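Local coordinates for protein probable ribosomal RNA small subunit methyltransferase (Thermus thermophilus, PDB 2ZUL) that probably methylates the 16S ribosomal RNA of the small subunit, binding S-adenosylmethionine as its methyl donor, at residues R48-N53 against D103-A108; Q39-P44 against V160-E165; A97-Y102 against A125-R130; T74-F79 against A89-P94; R28-P33 against P54-G59. All blocks are in the same frame, centred on the assembly; numbering follows the deposited sequence.

Interaction 1 (R48-N53 against D103-A108); sequences RALDLN and DLVVLA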
# COMPACT_ATOMS: atom_id res chain seq x y z
N ARG A 48 -14.00 24.09 -2.98
CA ARG A 48 -13.79 22.69 -2.64
C ARG A 48 -12.59 22.05 -3.34
O ARG A 48 -12.56 21.95 -4.57
CB ARG A 48 -15.05 21.89 -2.98
CG ARG A 48 -16.33 22.49 -2.42
CD ARG A 48 -17.52 22.13 -3.29
NE ARG A 48 -17.39 22.68 -4.64
CZ ARG A 48 -18.27 22.49 -5.62
NH1 ARG A 48 -19.36 21.75 -5.41
NH2 ARG A 48 -18.07 23.03 -6.81
N ALA A 49 -11.63 21.59 -2.55
CA ALA A 49 -10.44 20.96 -3.10
C ALA A 49 -10.38 19.49 -2.70
O ALA A 49 -10.91 19.10 -1.66
CB ALA A 49 -9.19 21.67 -2.61
N LEU A 50 -9.73 18.69 -3.53
CA LEU A 50 -9.60 17.26 -3.29
C LEU A 50 -8.18 16.79 -3.58
O LEU A 50 -7.65 17.04 -4.67
CB LEU A 50 -10.57 16.50 -4.18
CG LEU A 50 -10.51 14.98 -4.20
CD1 LEU A 50 -11.03 14.43 -2.88
CD2 LEU A 50 -11.35 14.45 -5.36
N ASP A 51 -7.56 16.11 -2.62
CA ASP A 51 -6.20 15.59 -2.79
C ASP A 51 -6.33 14.08 -2.99
O ASP A 51 -6.74 13.37 -2.07
CB ASP A 51 -5.36 15.89 -1.54
CG ASP A 51 -3.89 15.53 -1.72
OD1 ASP A 51 -3.60 14.59 -2.50
OD2 ASP A 51 -3.04 16.18 -1.08
N LEU A 52 -5.98 13.59 -4.18
CA LEU A 52 -6.10 12.17 -4.51
C LEU A 52 -4.88 11.28 -4.25
O LEU A 52 -4.87 10.12 -4.65
CB LEU A 52 -6.56 12.02 -5.97
CG LEU A 52 -7.96 12.55 -6.28
CD1 LEU A 52 -8.26 12.38 -7.76
CD2 LEU A 52 -8.99 11.82 -5.44
N ASN A 53 -3.86 11.82 -3.60
CA ASN A 53 -2.65 11.06 -3.24
C ASN A 53 -1.96 11.90 -2.18
O ASN A 53 -0.85 12.40 -2.37
CB ASN A 53 -1.74 10.86 -4.45
CG ASN A 53 -0.59 9.91 -4.15
OD1 ASN A 53 -0.60 9.22 -3.13
ND2 ASN A 53 0.41 9.87 -5.03
N ASP A 103 -13.88 21.85 -7.14
CA ASP A 103 -13.40 22.92 -8.00
C ASP A 103 -11.92 22.74 -8.31
O ASP A 103 -11.42 23.19 -9.34
CB ASP A 103 -13.58 24.28 -7.31
CG ASP A 103 -14.98 24.47 -6.79
OD1 ASP A 103 -15.93 24.44 -7.60
OD2 ASP A 103 -15.12 24.67 -5.56
N LEU A 104 -11.21 22.08 -7.39
CA LEU A 104 -9.78 21.87 -7.55
C LEU A 104 -9.34 20.49 -7.08
O LEU A 104 -9.79 20.00 -6.04
CB LEU A 104 -9.02 22.93 -6.74
CG LEU A 104 -7.50 22.91 -6.77
CD1 LEU A 104 -7.00 23.28 -8.16
CD2 LEU A 104 -6.97 23.91 -5.73
N VAL A 105 -8.47 19.86 -7.86
CA VAL A 105 -7.94 18.55 -7.50
C VAL A 105 -6.42 18.62 -7.54
O VAL A 105 -5.83 19.22 -8.44
CB VAL A 105 -8.41 17.44 -8.47
CG1 VAL A 105 -7.72 16.11 -8.12
CG2 VAL A 105 -9.92 17.28 -8.38
N VAL A 106 -5.80 18.02 -6.53
CA VAL A 106 -4.35 17.97 -6.43
C VAL A 106 -3.98 16.49 -6.56
O VAL A 106 -4.51 15.66 -5.83
CB VAL A 106 -3.85 18.50 -5.06
CG1 VAL A 106 -2.36 18.25 -4.91
CG2 VAL A 106 -4.15 19.98 -4.94
N LEU A 107 -3.10 16.17 -7.49
CA LEU A 107 -2.71 14.78 -7.69
C LEU A 107 -1.25 14.56 -8.02
O LEU A 107 -0.79 14.86 -9.13
CB LEU A 107 -3.55 14.15 -8.81
CG LEU A 107 -3.15 12.73 -9.22
CD1 LEU A 107 -3.34 11.77 -8.05
CD2 LEU A 107 -3.98 12.29 -10.41
N ALA A 108 -0.51 14.05 -7.05
CA ALA A 108 0.89 13.71 -7.27
C ALA A 108 0.74 12.34 -7.93
O ALA A 108 0.09 11.45 -7.37
CB ALA A 108 1.62 13.59 -5.93
O HOH W 1 -1.36 14.55 -4.24
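Arg48 takes hold of Asp103 side-on: NH2 of Arg48 meets OD1 of Asp103 at 2.7 Å, and NE of Arg48 meets OD2 at 3.2 Å, with both N-H...O angles at 168°. Both oxygens lie in the guanidinium plane, but the nitrogens approach from above the carboxylate, and the two planes stand 44° apart. The salt bridge is thus bidentate without being coplanar. The bend at chi3 of Arg48 (-63°) folds the chain back to reach it. Asp103 OD2 also accepts from Arg48 N at 2.9 Å and from Glu47 N, while OD1 has a second cationic partner in Arg130. This array probably stabilises the carboxylate charge. An asparagine in place of Asp103 would probably leave Arg48 and Arg130 without their shared countercharge and weaken the grip on the strand ends.

From here a parallel ladder pairs Ala49 with Leu104, Leu50 with Val105 and Asp51 with Val106. Leu50 N donates to Leu104 O, and Val106 N to Leu50 O, both at 2.8 Å. At the far end, Asn53 ND2 reaches Ala108 O at 2.8 Å from above the carbonyl plane, and Asn53 OD1 is taken by Arg28. Asp51 OD1 closes an Asx turn on Asn53 N and accepts from a water that Ala108 N donates to; Asp51 OD2 bonds Ser60.

Val106 packs on helix 33-41, whereas Leu50, Leu52, Val105 and Leu107 meet helix 115-128. Strands 68-73 and 133-140 flank the pair, placing it at the centre of the seven-stranded sheet.

Interaction 2 (Q39-P44 against V160-E165); sequences QKTVEP and VVVRRE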
# COMPACT_ATOMS: atom_id res chain seq x y z
N GLN A 39 3.82 21.50 -3.24
CA GLN A 39 3.68 22.41 -2.12
C GLN A 39 4.12 23.83 -2.48
O GLN A 39 3.62 24.81 -1.91
CB GLN A 39 4.48 21.88 -0.92
CG GLN A 39 4.28 22.63 0.39
CD GLN A 39 5.14 23.88 0.50
OE1 GLN A 39 6.27 23.92 -0.01
NE2 GLN A 39 4.62 24.90 1.18
N LYS A 40 5.04 23.95 -3.42
CA LYS A 40 5.54 25.25 -3.85
C LYS A 40 4.72 25.83 -5.00
O LYS A 40 4.87 27.00 -5.35
CB LYS A 40 7.00 25.13 -4.33
CG LYS A 40 8.01 24.71 -3.28
CD LYS A 40 9.39 24.59 -3.90
CE LYS A 40 10.42 24.17 -2.87
NZ LYS A 40 10.54 25.17 -1.78
N THR A 41 3.83 25.02 -5.56
CA THR A 41 3.04 25.44 -6.71
C THR A 41 1.54 25.63 -6.51
O THR A 41 0.97 26.59 -7.03
CB THR A 41 3.24 24.44 -7.87
OG1 THR A 41 4.64 24.28 -8.13
CG2 THR A 41 2.55 24.94 -9.14
N VAL A 42 0.91 24.73 -5.77
CA VAL A 42 -0.53 24.82 -5.58
C VAL A 42 -1.03 26.09 -4.91
O VAL A 42 -0.41 26.61 -3.98
CB VAL A 42 -1.07 23.61 -4.78
CG1 VAL A 42 -0.71 22.31 -5.48
CG2 VAL A 42 -0.51 23.63 -3.36
N GLU A 43 -2.16 26.60 -5.40
CA GLU A 43 -2.79 27.78 -4.83
C GLU A 43 -4.30 27.57 -4.92
O GLU A 43 -4.79 26.83 -5.77
CB GLU A 43 -2.36 29.06 -5.56
CG GLU A 43 -2.63 29.10 -7.05
CD GLU A 43 -2.15 30.41 -7.68
OE1 GLU A 43 -2.64 31.48 -7.27
OE2 GLU A 43 -1.29 30.37 -8.58
N PRO A 44 -5.06 28.21 -4.02
CA PRO A 44 -6.52 28.09 -3.98
C PRO A 44 -7.26 28.48 -5.26
O PRO A 44 -6.83 29.35 -6.00
CB PRO A 44 -6.91 29.00 -2.81
CG PRO A 44 -5.70 28.97 -1.94
CD PRO A 44 -4.58 29.08 -2.93
N VAL A 160 -0.96 22.85 -19.19
CA VAL A 160 0.40 23.30 -19.46
C VAL A 160 1.24 23.10 -18.21
O VAL A 160 0.71 23.04 -17.10
CB VAL A 160 0.46 24.80 -19.83
CG1 VAL A 160 -0.39 25.07 -21.06
CG2 VAL A 160 0.01 25.66 -18.65
N VAL A 161 2.55 22.97 -18.39
CA VAL A 161 3.44 22.81 -17.25
C VAL A 161 3.56 24.17 -16.57
O VAL A 161 3.73 25.19 -17.25
CB VAL A 161 4.83 22.32 -17.70
CG1 VAL A 161 5.79 22.30 -16.52
CG2 VAL A 161 4.72 20.92 -18.30
N VAL A 162 3.47 24.20 -15.25
CA VAL A 162 3.56 25.47 -14.54
C VAL A 162 4.74 25.56 -13.57
O VAL A 162 4.95 26.60 -12.95
CB VAL A 162 2.25 25.78 -13.78
CG1 VAL A 162 1.12 25.99 -14.79
CG2 VAL A 162 1.90 24.65 -12.83
N ARG A 163 5.50 24.48 -13.44
CA ARG A 163 6.65 24.49 -12.56
C ARG A 163 7.58 23.32 -12.85
O ARG A 163 7.12 22.21 -13.14
CB ARG A 163 6.21 24.45 -11.09
CG ARG A 163 7.19 25.11 -10.12
CD ARG A 163 7.28 26.61 -10.39
NE ARG A 163 6.01 27.28 -10.10
CZ ARG A 163 5.64 27.71 -8.90
NH1 ARG A 163 6.45 27.54 -7.85
NH2 ARG A 163 4.47 28.29 -8.73
N ARG A 164 8.88 23.57 -12.78
CA ARG A 164 9.89 22.55 -13.02
C ARG A 164 11.00 22.67 -12.00
O ARG A 164 11.32 23.77 -11.54
CB ARG A 164 10.51 22.71 -14.41
CG ARG A 164 9.58 22.55 -15.59
CD ARG A 164 10.39 22.44 -16.88
NE ARG A 164 9.55 22.27 -18.07
CZ ARG A 164 8.86 23.25 -18.64
NH1 ARG A 164 8.90 24.47 -18.13
NH2 ARG A 164 8.12 22.99 -19.71
N GLU A 165 11.59 21.54 -11.64
CA GLU A 165 12.71 21.51 -10.71
C GLU A 165 13.39 20.19 -11.00
O GLU A 165 12.88 19.12 -10.67
CB GLU A 165 12.24 21.57 -9.26
CG GLU A 165 13.37 21.91 -8.29
CD GLU A 165 12.87 22.30 -6.91
OE1 GLU A 165 12.06 23.25 -6.80
OE2 GLU A 165 13.29 21.65 -5.92
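Arg163 NH1 donates to Lys40 O at 3.0 Å, but the N-H...O angle of 133° makes this a weak bond. The arginine belongs to a classic beta bulge, in which Val162 and Arg163 both face Val170, in 159-165, one of the two outermost strands of a Rossmann-like seven-stranded sheet. Lys40 lies near the C-terminal end of helix 33-41, so this weak bond, with the packing on Thr41, joins the end of the helix to the sheet margin.

The side chain of Arg163 curls over Thr41. Its CG lies roughly opposite the backbone N, and bends at chi2 (66°) and chi3 (65°) turn the guanidinium back over the threonine hydroxyl. OG1 of Thr41 sits 3.6 Å above the guanidinium plane, over its centre, and 3.3 Å from CG of Arg163. It meets a face, not an N-H edge, and its polar partner is Leu37 O, one turn earlier in the same helix. Within its own strand, Arg163 NE also donates to Val162 O at 3.1 Å, which helps fix the rotation of the guanidinium.

Thr41 is buried, while most of its partners in this contact lie at the surface; it packs also on Val170 and Tyr136 of the neighbouring strands. Lys40 and Glu165 cross at about a right angle, with charged atoms Lys40 NZ and Glu165 OE1 5.6 Å apart, too far for a salt bridge. On the apolar flank, CG2 of Thr41 touches CG2 of Val162 at 3.8 Å.

Interaction 3 (A97-Y102 against A125-R130); sequences AAAGAY and AARALR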
# COMPACT_ATOMS: atom_id res chain seq x y z
N ALA A 97 -14.16 9.15 -5.15
CA ALA A 97 -14.45 10.58 -5.07
C ALA A 97 -15.77 10.91 -5.77
O ALA A 97 -16.05 10.39 -6.85
CB ALA A 97 -13.31 11.39 -5.69
N ALA A 98 -16.56 11.78 -5.15
CA ALA A 98 -17.85 12.20 -5.70
C ALA A 98 -17.68 12.94 -7.02
O ALA A 98 -16.82 13.82 -7.14
CB ALA A 98 -18.58 13.09 -4.69
N ALA A 99 -18.51 12.60 -7.99
CA ALA A 99 -18.45 13.21 -9.32
C ALA A 99 -18.92 14.66 -9.37
O ALA A 99 -19.95 15.01 -8.80
CB ALA A 99 -19.25 12.37 -10.32
N GLY A 100 -18.14 15.49 -10.06
CA GLY A 100 -18.45 16.90 -10.23
C GLY A 100 -18.66 17.71 -8.96
O GLY A 100 -19.27 18.78 -9.00
N ALA A 101 -18.12 17.24 -7.84
CA ALA A 101 -18.30 17.94 -6.57
C ALA A 101 -17.12 18.81 -6.12
O ALA A 101 -17.15 19.34 -5.01
CB ALA A 101 -18.64 16.94 -5.48
N TYR A 102 -16.11 18.96 -6.97
CA TYR A 102 -14.94 19.75 -6.60
C TYR A 102 -14.50 20.78 -7.62
O TYR A 102 -14.72 20.62 -8.82
CB TYR A 102 -13.77 18.80 -6.31
CG TYR A 102 -14.06 17.84 -5.18
CD1 TYR A 102 -13.86 18.21 -3.85
CD2 TYR A 102 -14.61 16.58 -5.43
CE1 TYR A 102 -14.19 17.36 -2.80
CE2 TYR A 102 -14.95 15.73 -4.40
CZ TYR A 102 -14.74 16.12 -3.09
OH TYR A 102 -15.10 15.27 -2.07
N ALA A 125 -9.94 12.01 -11.08
CA ALA A 125 -9.72 13.44 -10.99
C ALA A 125 -10.63 14.17 -11.98
O ALA A 125 -11.28 15.15 -11.62
CB ALA A 125 -8.26 13.77 -11.30
N ALA A 126 -10.68 13.67 -13.21
CA ALA A 126 -11.52 14.27 -14.25
C ALA A 126 -13.00 14.25 -13.85
O ALA A 126 -13.72 15.21 -14.08
CB ALA A 126 -11.32 13.54 -15.58
N ARG A 127 -13.44 13.14 -13.26
CA ARG A 127 -14.83 13.01 -12.84
C ARG A 127 -15.16 13.83 -11.59
O ARG A 127 -16.25 14.37 -11.47
CB ARG A 127 -15.18 11.53 -12.59
CG ARG A 127 -15.13 10.66 -13.85
CD ARG A 127 -15.46 9.21 -13.53
NE ARG A 127 -16.79 9.07 -12.94
CZ ARG A 127 -17.93 9.20 -13.61
NH1 ARG A 127 -17.92 9.47 -14.91
NH2 ARG A 127 -19.09 9.07 -12.98
N ALA A 128 -14.20 13.93 -10.67
CA ALA A 128 -14.41 14.69 -9.44
C ALA A 128 -14.64 16.17 -9.70
O ALA A 128 -15.41 16.84 -9.00
CB ALA A 128 -13.21 14.52 -8.51
N LEU A 129 -13.97 16.69 -10.72
CA LEU A 129 -14.09 18.11 -11.06
C LEU A 129 -15.37 18.51 -11.75
O LEU A 129 -15.93 17.76 -12.56
CB LEU A 129 -12.92 18.52 -11.94
CG LEU A 129 -11.53 18.55 -11.32
CD1 LEU A 129 -10.50 18.70 -12.42
CD2 LEU A 129 -11.44 19.69 -10.32
N ARG A 130 -15.84 19.71 -11.43
CA ARG A 130 -17.02 20.27 -12.06
C ARG A 130 -16.45 20.79 -13.38
O ARG A 130 -15.23 20.87 -13.53
CB ARG A 130 -17.54 21.46 -11.26
CG ARG A 130 -16.55 22.63 -11.18
CD ARG A 130 -17.16 23.85 -10.51
NE ARG A 130 -16.19 24.93 -10.28
CZ ARG A 130 -15.68 25.72 -11.22
NH1 ARG A 130 -16.04 25.58 -12.49
NH2 ARG A 130 -14.82 26.67 -10.89
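A type II turn from Ala98 to Ala101 lies across the C-terminal end of helix 115-128, and Gly100 N bonds the carbonyl O of Arg127 at 2.6 Å with a nearly straight N-H...O angle of 164°. The donor is in the carbonyl plane. Gly100 occupies the third position of the turn with phi of 56°, a region where glycine is at ease. Two further backbone bonds follow: Tyr102 N to Ala128 O at 3.0 Å and Arg130 N to Tyr102 O, also at 3.0 Å. The last accompanies a parallel bridge between Tyr102 and Leu129, the first residue to leave helical geometry. Arg127 O is thus taken by the turn and Ala128 O by Tyr102 just after it, and the chain goes over into strand pairing.

Among the side chains, Tyr102 has CG opposite its carbonyl carbon (chi1 -60°), which brings the ring edge to the helix end: CD2 of Tyr102 lies 3.7 Å from Ala128 O, near the ring plane, and 4.0 Å from Ala128 CB. That methyl also meets Ala97 CB at 4.2 Å. Small residues therefore let the loop lie close against the helix. Arg130 lays its CG 3.6 Å from Tyr102 O, then runs extended to its salt bridge with Asp103. Arg127 passes obliquely by Ala99 CB, its NH1 bonded to Pro180 O.

Leu50 of strand 48-51 touches Ala97, Tyr102 and Ala128 together, and Ala125 and Leu129 pack on Val105 of strand 102-108. The contact accordingly closes the edge of the helix-sheet interface where helix 115-128 turns into strand 129-130.

Interaction 4 (T74-F79 against A89-P94); sequences TSRAAF and ARLALP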
# COMPACT_ATOMS: atom_id res chain seq x y z
N THR A 74 -5.25 5.96 1.01
CA THR A 74 -5.34 4.50 0.97
C THR A 74 -4.36 3.81 1.91
O THR A 74 -4.56 2.65 2.27
CB THR A 74 -5.08 3.99 -0.45
OG1 THR A 74 -3.84 4.52 -0.91
CG2 THR A 74 -6.20 4.43 -1.38
N SER A 75 -3.29 4.51 2.29
CA SER A 75 -2.28 3.95 3.17
C SER A 75 -2.62 4.19 4.64
O SER A 75 -2.81 5.33 5.05
CB SER A 75 -0.91 4.56 2.85
OG SER A 75 0.04 4.27 3.87
N ARG A 76 -2.68 3.13 5.44
CA ARG A 76 -3.00 3.30 6.85
C ARG A 76 -1.91 4.09 7.56
O ARG A 76 -2.21 4.93 8.41
CB ARG A 76 -3.18 1.94 7.54
CG ARG A 76 -4.07 2.03 8.77
CD ARG A 76 -5.54 2.19 8.36
NE ARG A 76 -6.39 2.48 9.51
CZ ARG A 76 -7.70 2.25 9.55
NH1 ARG A 76 -8.31 1.73 8.50
NH2 ARG A 76 -8.39 2.55 10.65
N ALA A 77 -0.66 3.81 7.23
CA ALA A 77 0.46 4.52 7.85
C ALA A 77 0.29 6.02 7.60
O ALA A 77 0.42 6.83 8.52
CB ALA A 77 1.78 4.03 7.26
N ALA A 78 -0.01 6.39 6.36
CA ALA A 78 -0.19 7.80 6.02
C ALA A 78 -1.43 8.37 6.69
O ALA A 78 -1.43 9.52 7.13
CB ALA A 78 -0.29 7.96 4.50
N PHE A 79 -2.50 7.58 6.76
CA PHE A 79 -3.74 8.04 7.39
C PHE A 79 -3.50 8.36 8.86
O PHE A 79 -4.08 9.31 9.40
CB PHE A 79 -4.84 6.99 7.25
CG PHE A 79 -6.17 7.44 7.79
CD1 PHE A 79 -6.94 8.37 7.10
CD2 PHE A 79 -6.63 6.97 9.01
CE1 PHE A 79 -8.15 8.81 7.61
CE2 PHE A 79 -7.84 7.41 9.54
CZ PHE A 79 -8.61 8.34 8.84
N ALA A 89 -9.33 14.00 6.46
CA ALA A 89 -8.99 12.90 5.56
C ALA A 89 -9.94 11.72 5.73
O ALA A 89 -10.48 11.50 6.81
CB ALA A 89 -7.55 12.46 5.81
N ARG A 90 -10.12 10.97 4.65
CA ARG A 90 -10.99 9.80 4.66
C ARG A 90 -10.23 8.58 4.16
O ARG A 90 -9.36 8.69 3.30
CB ARG A 90 -12.19 10.02 3.75
CG ARG A 90 -13.07 11.20 4.12
CD ARG A 90 -13.60 11.06 5.53
NE ARG A 90 -14.54 12.11 5.89
CZ ARG A 90 -15.03 12.29 7.11
NH1 ARG A 90 -14.65 11.47 8.09
NH2 ARG A 90 -15.89 13.26 7.36
N LEU A 91 -10.56 7.42 4.72
CA LEU A 91 -9.94 6.19 4.26
C LEU A 91 -10.74 5.90 2.99
O LEU A 91 -11.88 5.46 3.06
CB LEU A 91 -10.16 5.08 5.29
CG LEU A 91 -9.32 5.22 6.56
CD1 LEU A 91 -9.91 4.35 7.67
CD2 LEU A 91 -7.88 4.83 6.26
N ALA A 92 -10.14 6.18 1.83
CA ALA A 92 -10.85 5.97 0.58
C ALA A 92 -9.96 5.87 -0.64
O ALA A 92 -8.84 6.39 -0.68
CB ALA A 92 -11.86 7.10 0.38
N LEU A 93 -10.48 5.18 -1.66
CA LEU A 93 -9.77 4.99 -2.92
C LEU A 93 -9.97 6.25 -3.73
O LEU A 93 -10.99 6.93 -3.59
CB LEU A 93 -10.36 3.80 -3.67
CG LEU A 93 -10.31 2.45 -2.96
CD1 LEU A 93 -11.14 1.44 -3.74
CD2 LEU A 93 -8.87 1.98 -2.83
N PRO A 94 -9.01 6.58 -4.61
CA PRO A 94 -9.12 7.79 -5.43
C PRO A 94 -10.44 7.84 -6.20
O PRO A 94 -11.10 8.88 -6.24
CB PRO A 94 -7.92 7.68 -6.37
CG PRO A 94 -6.92 6.90 -5.56
CD PRO A 94 -7.77 5.84 -4.92
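Phe79 holds its CG opposite the backbone N (chi1 -176°), which swings the ring from helix 76-84 toward Leu91, while a bend at chi2 of Arg76 (74°) brings the guanidinium to the same leucine. Leu91 then fits between the two with one methyl for each. CD2 of Leu91 lies over the face of the Phe79 ring, 3.7 Å from its centroid and 21° off the normal, a CH-pi contact. CD1 of Leu91 sits over one face of the Arg76 guanidinium, 3.2 Å from NH1, a tight approach that leaves the N-H edges to other groups. Arg76 touches Asp263 and Glu291, and its side chain is about 4 Å from that of Asp288, a residue that binds S-adenosylmethionine. The Phe79 ring is met at its edge as well: Ala89 O lies 3.6 Å from CE1 of Phe79, near the ring plane.

Farther along, CG2 of Thr74 comes within 3.4 Å of Ala92 O and 3.9 Å of Leu93 CD2. Ser75 is the N-cap of helix 76-84, its OG accepting from Ala78 N at 3.3 Å and bonding Asp263 as well.

Helix 265-277 covers Thr74 and Leu93 from the second sheet's half of the chain. The whole is a beta-alpha-beta crossover, strand 68-73 to helix 76-84 to strand 90-91, the repeating unit of a Rossmann-like methyltransferase sheet.

Interaction 5 (R28-P33 against P54-G59); sequences RGYRDP and PGVGWG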
# COMPACT_ATOMS: atom_id res chain seq x y z
N ARG A 28 4.38 7.63 3.00
CA ARG A 28 4.89 8.41 1.88
C ARG A 28 4.52 9.89 1.98
O ARG A 28 3.61 10.26 2.73
CB ARG A 28 4.32 7.84 0.57
CG ARG A 28 2.84 8.12 0.37
CD ARG A 28 2.26 7.36 -0.83
NE ARG A 28 0.91 7.82 -1.17
CZ ARG A 28 -0.13 7.77 -0.35
NH1 ARG A 28 0.01 7.28 0.88
NH2 ARG A 28 -1.32 8.22 -0.75
N GLY A 29 5.22 10.74 1.24
CA GLY A 29 4.88 12.15 1.25
C GLY A 29 5.88 13.16 1.77
O GLY A 29 5.76 14.35 1.47
N TYR A 30 6.86 12.72 2.56
CA TYR A 30 7.85 13.65 3.09
C TYR A 30 9.20 13.48 2.41
O TYR A 30 9.64 12.36 2.13
CB TYR A 30 7.99 13.49 4.60
CG TYR A 30 8.06 14.81 5.33
CD1 TYR A 30 6.93 15.62 5.45
CD2 TYR A 30 9.25 15.26 5.90
CE1 TYR A 30 6.98 16.85 6.11
CE2 TYR A 30 9.32 16.49 6.56
CZ TYR A 30 8.18 17.27 6.66
OH TYR A 30 8.23 18.47 7.34
N ARG A 31 9.87 14.60 2.18
CA ARG A 31 11.16 14.61 1.52
C ARG A 31 10.99 14.00 0.13
O ARG A 31 11.91 13.39 -0.41
CB ARG A 31 12.20 13.81 2.31
CG ARG A 31 12.25 14.13 3.80
CD ARG A 31 12.47 15.61 4.09
NE ARG A 31 12.70 15.84 5.51
CZ ARG A 31 12.68 17.03 6.10
NH1 ARG A 31 12.45 18.12 5.38
NH2 ARG A 31 12.91 17.13 7.40
N ASP A 32 9.79 14.15 -0.43
CA ASP A 32 9.50 13.63 -1.76
C ASP A 32 9.47 14.82 -2.71
O ASP A 32 8.62 15.70 -2.60
CB ASP A 32 8.14 12.94 -1.79
CG ASP A 32 7.87 12.26 -3.12
OD1 ASP A 32 8.25 11.08 -3.28
OD2 ASP A 32 7.30 12.91 -4.01
N PRO A 33 10.41 14.85 -3.67
CA PRO A 33 10.53 15.93 -4.66
C PRO A 33 9.23 16.30 -5.37
O PRO A 33 8.98 17.48 -5.63
CB PRO A 33 11.58 15.39 -5.63
CG PRO A 33 12.46 14.56 -4.74
CD PRO A 33 11.45 13.83 -3.89
N PRO A 54 -2.62 12.06 -1.03
CA PRO A 54 -2.18 12.83 0.14
C PRO A 54 -0.84 12.51 0.77
O PRO A 54 0.00 13.39 0.93
CB PRO A 54 -3.32 12.63 1.14
CG PRO A 54 -4.49 12.23 0.30
CD PRO A 54 -3.86 11.32 -0.71
N GLY A 55 -0.63 11.25 1.14
CA GLY A 55 0.60 10.91 1.82
C GLY A 55 0.48 11.61 3.16
O GLY A 55 -0.61 11.63 3.74
N VAL A 56 1.56 12.21 3.66
CA VAL A 56 1.48 12.90 4.95
C VAL A 56 0.80 14.27 4.80
O VAL A 56 0.64 15.01 5.78
CB VAL A 56 2.89 13.08 5.57
CG1 VAL A 56 3.46 11.72 5.93
CG2 VAL A 56 3.81 13.80 4.61
N GLY A 57 0.40 14.59 3.57
CA GLY A 57 -0.31 15.84 3.31
C GLY A 57 0.48 17.11 3.03
O GLY A 57 -0.07 18.20 3.17
N TRP A 58 1.73 16.99 2.62
CA TRP A 58 2.56 18.17 2.35
C TRP A 58 2.24 18.85 1.02
O TRP A 58 2.21 20.08 0.92
CB TRP A 58 4.04 17.77 2.40
CG TRP A 58 5.03 18.87 2.12
CD1 TRP A 58 5.92 18.93 1.08
CD2 TRP A 58 5.27 20.05 2.91
NE1 TRP A 58 6.69 20.06 1.18
CE2 TRP A 58 6.32 20.76 2.29
CE3 TRP A 58 4.70 20.56 4.09
CZ2 TRP A 58 6.81 21.97 2.81
CZ3 TRP A 58 5.19 21.76 4.60
CH2 TRP A 58 6.24 22.45 3.96
N GLY A 59 1.98 18.05 -0.01
CA GLY A 59 1.69 18.60 -1.33
C GLY A 59 0.54 19.58 -1.43
O GLY A 59 0.65 20.58 -2.13
O HOH W 2 2.75 14.80 1.11
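Arg28 lays its guanidinium over the loop 54-59, with Gly55 N 3.6 Å from Arg28 NH2, above one face and toward the rim. The loop holds a type II' turn from Pro54 to Gly57. Its place after strand 48-51 is like that of the glycine-rich loop of class I methyltransferases, but the bound S-adenosylmethionine lies about 10 Å from the Arg28 side chain, with known binding residues such as Glu262 and Asp288 in the other half of the chain. Arg28 and Pro54 run side by side in the same direction, the arginine extended from CG to NE. Its edge atoms serve other groups: NH1 forms a salt bridge with Glu73 and NH2 bonds Asn53, while Glu73 also accepts from Gly55 N. A leucine in place of Arg28 would probably leave Glu73 without this cationic mate and Asn53 OD1 without its donor, and take the flat guanidinium cover off Gly55.

Tyr30 turns its edge to the face of Trp58, an edge-to-face pair with the Tyr30 ring and the Trp58 five-membered ring 6.0 Å apart between centroids and their planes at 57°. Val56 crosses Tyr30 at about a right angle, its CG2 3.7 Å from CD1 of Tyr30 near the ring plane. Between these groups the backbones close up: CA of Gly29 and CA of Gly55 are 4.5 Å apart, and a CB on either would clash with the other segment. Val56 N donates weakly to Arg28 O (3.0 Å, 124°).

A single water completes the join, donating to Gly29 O and Pro54 O, at 3.1 Å each, and accepting from Trp58 N at 2.8 Å.

Overall arrangement
All five contacts belong to the half of the chain whose sheet runs in the order 3-2-1-4-5-7-6, an order found again in the second half around strands 236-240 and 299-304. Interaction 1 joins two central strands; the centres of interactions 1 and 3 are about 9 Å apart. The centres of interactions 1 and 2 are about 13 Å apart. Interaction 4 involves one outermost strand, 90-91, and interaction 2 the other, 159-165, with centres about 24 Å apart. Interaction 5, between two loops, touches 1, 2 and 4. In sequence, interactions 1, 3 and 4 fall within the span of interaction 2, and interaction 5 interleaves with it, so residues far apart in sequence meet in one sheet and its loops. Interaction 4 approaches the half that binds S-adenosylmethionine.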